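Local coordinates for protein response regulator aspartate phosphatase H (Bacillus subtilis, PDB 3Q15) that dephosphorylates the sporulation phosphotransferase Spo0F and also acts on the response regulator ComA, controlling both sporulation and competence in time, at residues N217-A222 against P257-K262; H62-D67 against T90-L95. All coordinates share one frame; numbering follows the deposited sequence.

Contact 1: N217-A222 against P257-K262; sequences NDRFIA and PDLLPK
In the array of tetratricopeptide (TPR) repeats, the first turn of helix 218-235 meets the 3-10 turn that leads into helix 260-273, through a salt bridge between Arg219 and Asp258 and an apolar contact between Ala222 and Leu259. Arg219 sends CG anti to its own N (chi1 174°) and bends at chi3, which carries the guanidinium across to the carboxylate. There NH2 takes most of the bonding: it donates to Asp258 OD2 at 2.8 Å, on the syn side and near the guanidinium plane, and more weakly to Asp258 OD1 at 2.9 Å. A further weak bond runs from Arg219 NH1 to Asp258 OD2 at 3.3 Å. The carboxylate lies at the guanidinium edge, but the two planes are 76° apart, so this is not the coplanar bidentate pairing. A leucine at Arg219 would probably leave the Asp258 carboxylate without this cationic mate and remove the charged link between the first turn of helix 218-235 and the 257-259 segment. Helix 218-235 is N-capped by Asn217, whose OD1 accepts from Phe220 N at 3.1 Å with an N-H...O angle of 171°. Leu259 also touches Ile223, while Ala222 and Leu259 both reach helix 238-255, at Val251 and Ser252, so the apolar pair sits in a three-helix junction. Leu259 divides its methyls: CD2 lies obliquely, 4.0 Å from Arg219 NH1, and CD1 is 3.6 Å from Ala222 CB.

Contact 2: H62-D67 against T90-L95; sequences HQLMLD and TPQKKL
Leu64 and Gln92 mark the nearest backbone approach, 9.9 Å between their CA atoms, where the last turns of helix 49-67 face the start of helix 93-113; the gap is spanned by side chains, with no hydrogen bond across it. Helix 49-67 belongs to the N-terminal three-helix bundle, and the contact joins the outer side of that bundle to a later helix. Leu64 supplies a single methyl, CD1, to both partners. Its CG stands anti to the carbonyl carbon (chi1 -77°), and with chi2 extended CD1 lies at the far end of the side chain. Gln92, the N-cap residue of helix 93-113, comes from the opposite direction and bends at chi2, presenting aliphatic CG to Leu64 CD1 at 3.8 Å. The amide follows, with CD 4.0 Å from Leu64 CD1 and NE2 little farther, so the contact with this methyl is van der Waals in kind. Only three side chains touch across the gap, burying 96 Å² over both sides. Leu95 also packs on Leu57 and Phe60, extending the apolar patch along helix 49-67, and Gln92 packs on an acidic side chain and Lys94 on an aromatic side chain of another protein, so this edge faces a protein partner. On a different side of helix 49-67, His62 bonds to Trp19 and Glu32 and Met65 packs on Ile23 and Ala31, inside the bundle. Within the helix, Gln63 NE2 donates to Asp67 OD1 at 3.0 Å from above the carboxylate plane, one turn along. Leu64 and Leu95 meet tip to tip, with CD1 of Leu64 3.9 Å from CD2 of Leu95.

Overall arrangement
In a mainly helical chain without strands the two contacts share no helix, with centres 46 Å apart and nearest atoms about 30 Å. Contact 2 comes first and closes before contact 1 opens. It joins helix 49-67 of the N-terminal three-helix bundle to helix 93-113, its centre about 36 Å from the centre of the chain. Contact 1 joins helices 218-235 and 260-273 within the TPR domain, its centre about 17 Å from that point. The separation fits a protein built of a small helical bundle and a large repeat domain joined by a linker. One contact therefore reports on how the bundle is flanked, the other on how the predicted fourth and fifth TPR repeats meet.

Contact 1: N217-A222 against P257-K262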
loop_
_atom_site.group_PDB
_atom_site.type_symbol
_atom_site.label_atom_id
_atom_site.label_comp_id
_atom_site.label_asym_id
_atom_site.label_seq_id
_atom_site.Cartn_x
_atom_site.Cartn_y
_atom_site.Cartn_z
ATOM N N ASN A 217 12.491 8.498 -30.382
ATOM C CA ASN A 217 12.538 7.077 -30.056
ATOM C C ASN A 217 11.353 6.353 -30.683
ATOM O O ASN A 217 10.227 6.460 -30.201
ATOM C CB ASN A 217 12.559 6.872 -28.540
ATOM C CG ASN A 217 12.783 5.422 -28.149
ATOM O OD1 ASN A 217 12.076 4.525 -28.608
ATOM N ND2 ASN A 217 13.782 5.185 -27.302
ATOM N N ASP A 218 11.611 5.622 -31.762
ATOM C CA ASP A 218 10.546 4.983 -32.532
ATOM C C ASP A 218 9.738 3.970 -31.722
ATOM O O ASP A 218 8.508 3.960 -31.781
ATOM C CB ASP A 218 11.117 4.317 -33.784
ATOM C CG ASP A 218 11.758 5.313 -34.729
ATOM O OD1 ASP A 218 12.830 4.995 -35.285
ATOM O OD2 ASP A 218 11.189 6.410 -34.917
ATOM N N ARG A 219 10.422 3.117 -30.970
ATOM C CA ARG A 219 9.718 2.116 -30.181
ATOM C C ARG A 219 8.686 2.774 -29.270
ATOM O O ARG A 219 7.525 2.368 -29.246
ATOM C CB ARG A 219 10.688 1.258 -29.367
ATOM C CG ARG A 219 9.993 0.291 -28.415
ATOM C CD ARG A 219 10.945 -0.783 -27.914
ATOM N NE ARG A 219 11.427 -1.619 -29.010
ATOM C CZ ARG A 219 10.807 -2.708 -29.450
ATOM N NH1 ARG A 219 9.674 -3.105 -28.884
ATOM N NH2 ARG A 219 11.320 -3.403 -30.457
ATOM N N PHE A 220 9.106 3.798 -28.533
ATOM C CA PHE A 220 8.209 4.471 -27.599
ATOM C C PHE A 220 7.167 5.342 -28.294
ATOM O O PHE A 220 6.136 5.670 -27.710
ATOM C CB PHE A 220 8.996 5.280 -26.570
ATOM C CG PHE A 220 9.612 4.440 -25.493
ATOM C CD1 PHE A 220 8.813 3.779 -24.574
ATOM C CD2 PHE A 220 10.988 4.307 -25.401
ATOM C CE1 PHE A 220 9.377 2.998 -23.581
ATOM C CE2 PHE A 220 11.557 3.530 -24.411
ATOM C CZ PHE A 220 10.753 2.874 -23.500
ATOM N N ILE A 221 7.440 5.715 -29.539
ATOM C CA ILE A 221 6.446 6.406 -30.347
ATOM C C ILE A 221 5.341 5.423 -30.718
ATOM O O ILE A 221 4.155 5.724 -30.593
ATOM C CB ILE A 221 7.062 7.011 -31.629
ATOM C CG1 ILE A 221 8.010 8.158 -31.277
ATOM C CG2 ILE A 221 5.970 7.510 -32.560
ATOM C CD1 ILE A 221 8.673 8.800 -32.481
ATOM N N ALA A 222 5.746 4.239 -31.163
ATOM C CA ALA A 222 4.803 3.187 -31.514
ATOM C C ALA A 222 4.002 2.732 -30.297
ATOM O O ALA A 222 2.784 2.563 -30.371
ATOM C CB ALA A 222 5.539 2.012 -32.131
ATOM N N PRO A 257 8.663 -3.724 -36.132
ATOM C CA PRO A 257 7.735 -4.791 -36.527
ATOM C C PRO A 257 7.322 -5.716 -35.383
ATOM O O PRO A 257 6.229 -6.277 -35.425
ATOM C CB PRO A 257 8.536 -5.579 -37.570
ATOM C CG PRO A 257 9.563 -4.620 -38.071
ATOM C CD PRO A 257 9.930 -3.798 -36.878
ATOM N N ASP A 258 8.176 -5.877 -34.378
ATOM C CA ASP A 258 7.889 -6.818 -33.300
ATOM C C ASP A 258 6.696 -6.381 -32.453
ATOM O O ASP A 258 6.259 -7.107 -31.562
ATOM C CB ASP A 258 9.122 -7.047 -32.422
ATOM C CG ASP A 258 9.562 -5.794 -31.693
ATOM O OD1 ASP A 258 9.395 -4.687 -32.251
ATOM O OD2 ASP A 258 10.078 -5.915 -30.561
ATOM N N LEU A 259 6.173 -5.191 -32.735
ATOM C CA LEU A 259 4.991 -4.693 -32.040
ATOM C C LEU A 259 3.729 -5.005 -32.833
ATOM O O LEU A 259 2.618 -4.846 -32.336
ATOM C CB LEU A 259 5.096 -3.184 -31.812
ATOM C CG LEU A 259 6.145 -2.725 -30.800
ATOM C CD1 LEU A 259 6.378 -1.232 -30.909
ATOM C CD2 LEU A 259 5.729 -3.112 -29.387
ATOM N N LEU A 260 3.911 -5.462 -34.065
ATOM C CA LEU A 260 2.799 -5.655 -34.987
ATOM C C LEU A 260 1.700 -6.585 -34.454
ATOM O O LEU A 260 0.516 -6.261 -34.562
ATOM C CB LEU A 260 3.313 -6.141 -36.343
ATOM C CG LEU A 260 2.589 -5.599 -37.573
ATOM C CD1 LEU A 260 2.511 -4.082 -37.520
ATOM C CD2 LEU A 260 3.291 -6.049 -38.842
ATOM N N PRO A 261 2.084 -7.744 -33.889
ATOM C CA PRO A 261 1.051 -8.650 -33.373
ATOM C C PRO A 261 0.120 -7.955 -32.383
ATOM O O PRO A 261 -1.098 -8.047 -32.520
ATOM C CB PRO A 261 1.861 -9.745 -32.667
ATOM C CG PRO A 261 3.167 -9.761 -33.388
ATOM C CD PRO A 261 3.437 -8.317 -33.749
ATOM N N LYS A 262 0.687 -7.259 -31.404
ATOM C CA LYS A 262 -0.118 -6.563 -30.409
ATOM C C LYS A 262 -0.926 -5.432 -31.037
ATOM O O LYS A 262 -2.087 -5.223 -30.692
ATOM C CB LYS A 262 0.764 -6.027 -29.282
ATOM C CG LYS A 262 0.019 -5.180 -28.264
ATOM C CD LYS A 262 0.797 -5.056 -26.962
ATOM C CE LYS A 262 2.218 -4.590 -27.207
ATOM N NZ LYS A 262 2.991 -4.539 -25.937
#

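Contact 2: H62-D67 against T90-L95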
loop_
_atom_site.group_PDB
_atom_site.type_symbol
_atom_site.label_atom_id
_atom_site.label_comp_id
_atom_site.label_asym_id
_atom_site.label_seq_id
_atom_site.Cartn_x
_atom_site.Cartn_y
_atom_site.Cartn_z
ATOM N N HIS A 62 33.595 -8.548 0.749
ATOM C CA HIS A 62 34.226 -9.849 0.944
ATOM C C HIS A 62 35.741 -9.716 1.072
ATOM O O HIS A 62 36.369 -10.415 1.868
ATOM C CB HIS A 62 33.877 -10.792 -0.210
ATOM C CG HIS A 62 34.540 -12.132 -0.119
ATOM N ND1 HIS A 62 33.928 -13.229 0.449
ATOM C CD2 HIS A 62 35.763 -12.552 -0.524
ATOM C CE1 HIS A 62 34.746 -14.267 0.389
ATOM N NE2 HIS A 62 35.865 -13.883 -0.197
ATOM N N GLN A 63 36.323 -8.819 0.283
ATOM C CA GLN A 63 37.766 -8.601 0.319
ATOM C C GLN A 63 38.181 -7.912 1.620
ATOM O O GLN A 63 39.235 -8.206 2.182
ATOM C CB GLN A 63 38.224 -7.782 -0.890
ATOM C CG GLN A 63 39.737 -7.628 -0.996
ATOM C CD GLN A 63 40.452 -8.961 -1.147
ATOM O OE1 GLN A 63 39.985 -9.849 -1.861
ATOM N NE2 GLN A 63 41.585 -9.111 -0.466
ATOM N N LEU A 64 37.346 -6.995 2.096
ATOM C CA LEU A 64 37.584 -6.352 3.381
ATOM C C LEU A 64 37.679 -7.391 4.490
ATOM O O LEU A 64 38.510 -7.277 5.386
ATOM C CB LEU A 64 36.476 -5.346 3.700
ATOM C CG LEU A 64 36.541 -4.002 2.973
ATOM C CD1 LEU A 64 35.355 -3.127 3.344
ATOM C CD2 LEU A 64 37.851 -3.289 3.285
ATOM N N MET A 65 36.820 -8.405 4.427
ATOM C CA MET A 65 36.835 -9.470 5.424
ATOM C C MET A 65 38.178 -10.195 5.434
ATOM O O MET A 65 38.742 -10.458 6.495
ATOM C CB MET A 65 35.709 -10.471 5.171
ATOM C CG MET A 65 35.788 -11.699 6.062
ATOM S SD MET A 65 34.554 -12.938 5.643
ATOM C CE MET A 65 35.043 -13.351 3.969
ATOM N N LEU A 66 38.678 -10.516 4.245
ATOM C CA LEU A 66 39.978 -11.160 4.106
ATOM C C LEU A 66 41.104 -10.257 4.606
ATOM O O LEU A 66 42.039 -10.723 5.253
ATOM C CB LEU A 66 40.227 -11.561 2.648
ATOM C CG LEU A 66 39.192 -12.488 2.003
ATOM C CD1 LEU A 66 39.476 -12.673 0.520
ATOM C CD2 LEU A 66 39.141 -13.838 2.712
ATOM N N ASP A 67 41.014 -8.964 4.307
ATOM C CA ASP A 67 42.062 -8.024 4.699
ATOM C C ASP A 67 42.127 -7.815 6.211
ATOM O O ASP A 67 43.146 -7.369 6.736
ATOM C CB ASP A 67 41.882 -6.674 3.999
ATOM C CG ASP A 67 42.048 -6.765 2.492
ATOM O OD1 ASP A 67 42.617 -7.765 2.006
ATOM O OD2 ASP A 67 41.613 -5.827 1.791
ATOM N N THR A 90 32.375 0.598 10.658
ATOM C CA THR A 90 32.455 2.010 11.024
ATOM C C THR A 90 33.116 2.879 9.950
ATOM O O THR A 90 32.556 3.898 9.551
ATOM C CB THR A 90 33.158 2.206 12.379
ATOM O OG1 THR A 90 32.411 1.533 13.400
ATOM C CG2 THR A 90 33.257 3.686 12.724
ATOM N N PRO A 91 34.305 2.478 9.473
ATOM C CA PRO A 91 34.973 3.249 8.418
ATOM C C PRO A 91 34.279 3.105 7.066
ATOM O O PRO A 91 34.604 3.835 6.127
ATOM C CB PRO A 91 36.369 2.617 8.349
ATOM C CG PRO A 91 36.515 1.835 9.608
ATOM C CD PRO A 91 35.145 1.367 9.947
ATOM N N GLN A 92 33.338 2.171 6.971
ATOM C CA GLN A 92 32.649 1.914 5.714
ATOM C C GLN A 92 31.150 2.171 5.823
ATOM O O GLN A 92 30.335 1.317 5.465
ATOM C CB GLN A 92 32.906 0.478 5.254
ATOM C CG GLN A 92 34.363 0.181 4.937
ATOM C CD GLN A 92 34.829 0.849 3.658
ATOM O OE1 GLN A 92 34.018 1.328 2.866
ATOM N NE2 GLN A 92 36.141 0.884 3.448
ATOM N N LYS A 93 30.793 3.353 6.311
ATOM C CA LYS A 93 29.391 3.721 6.494
ATOM C C LYS A 93 28.563 3.625 5.214
ATOM O O LYS A 93 27.514 2.980 5.199
ATOM C CB LYS A 93 29.270 5.129 7.080
ATOM C CG LYS A 93 29.652 5.225 8.545
ATOM C CD LYS A 93 29.442 6.635 9.076
ATOM C CE LYS A 93 29.753 6.718 10.563
ATOM N NZ LYS A 93 31.155 6.305 10.856
ATOM N N LYS A 94 29.024 4.279 4.152
ATOM C CA LYS A 94 28.263 4.333 2.905
ATOM C C LYS A 94 28.121 2.959 2.267
ATOM O O LYS A 94 27.074 2.634 1.716
ATOM C CB LYS A 94 28.889 5.320 1.915
ATOM C CG LYS A 94 28.852 6.764 2.389
ATOM C CD LYS A 94 29.356 7.719 1.319
ATOM C CE LYS A 94 29.262 9.164 1.788
ATOM N NZ LYS A 94 29.747 10.127 0.758
ATOM N N LEU A 95 29.178 2.158 2.348
ATOM C CA LEU A 95 29.163 0.806 1.804
ATOM C C LEU A 95 28.189 -0.069 2.580
ATOM O O LEU A 95 27.353 -0.765 2.001
ATOM C CB LEU A 95 30.561 0.189 1.874
ATOM C CG LEU A 95 30.614 -1.308 1.565
ATOM C CD1 LEU A 95 30.195 -1.572 0.123
ATOM C CD2 LEU A 95 31.998 -1.875 1.842
#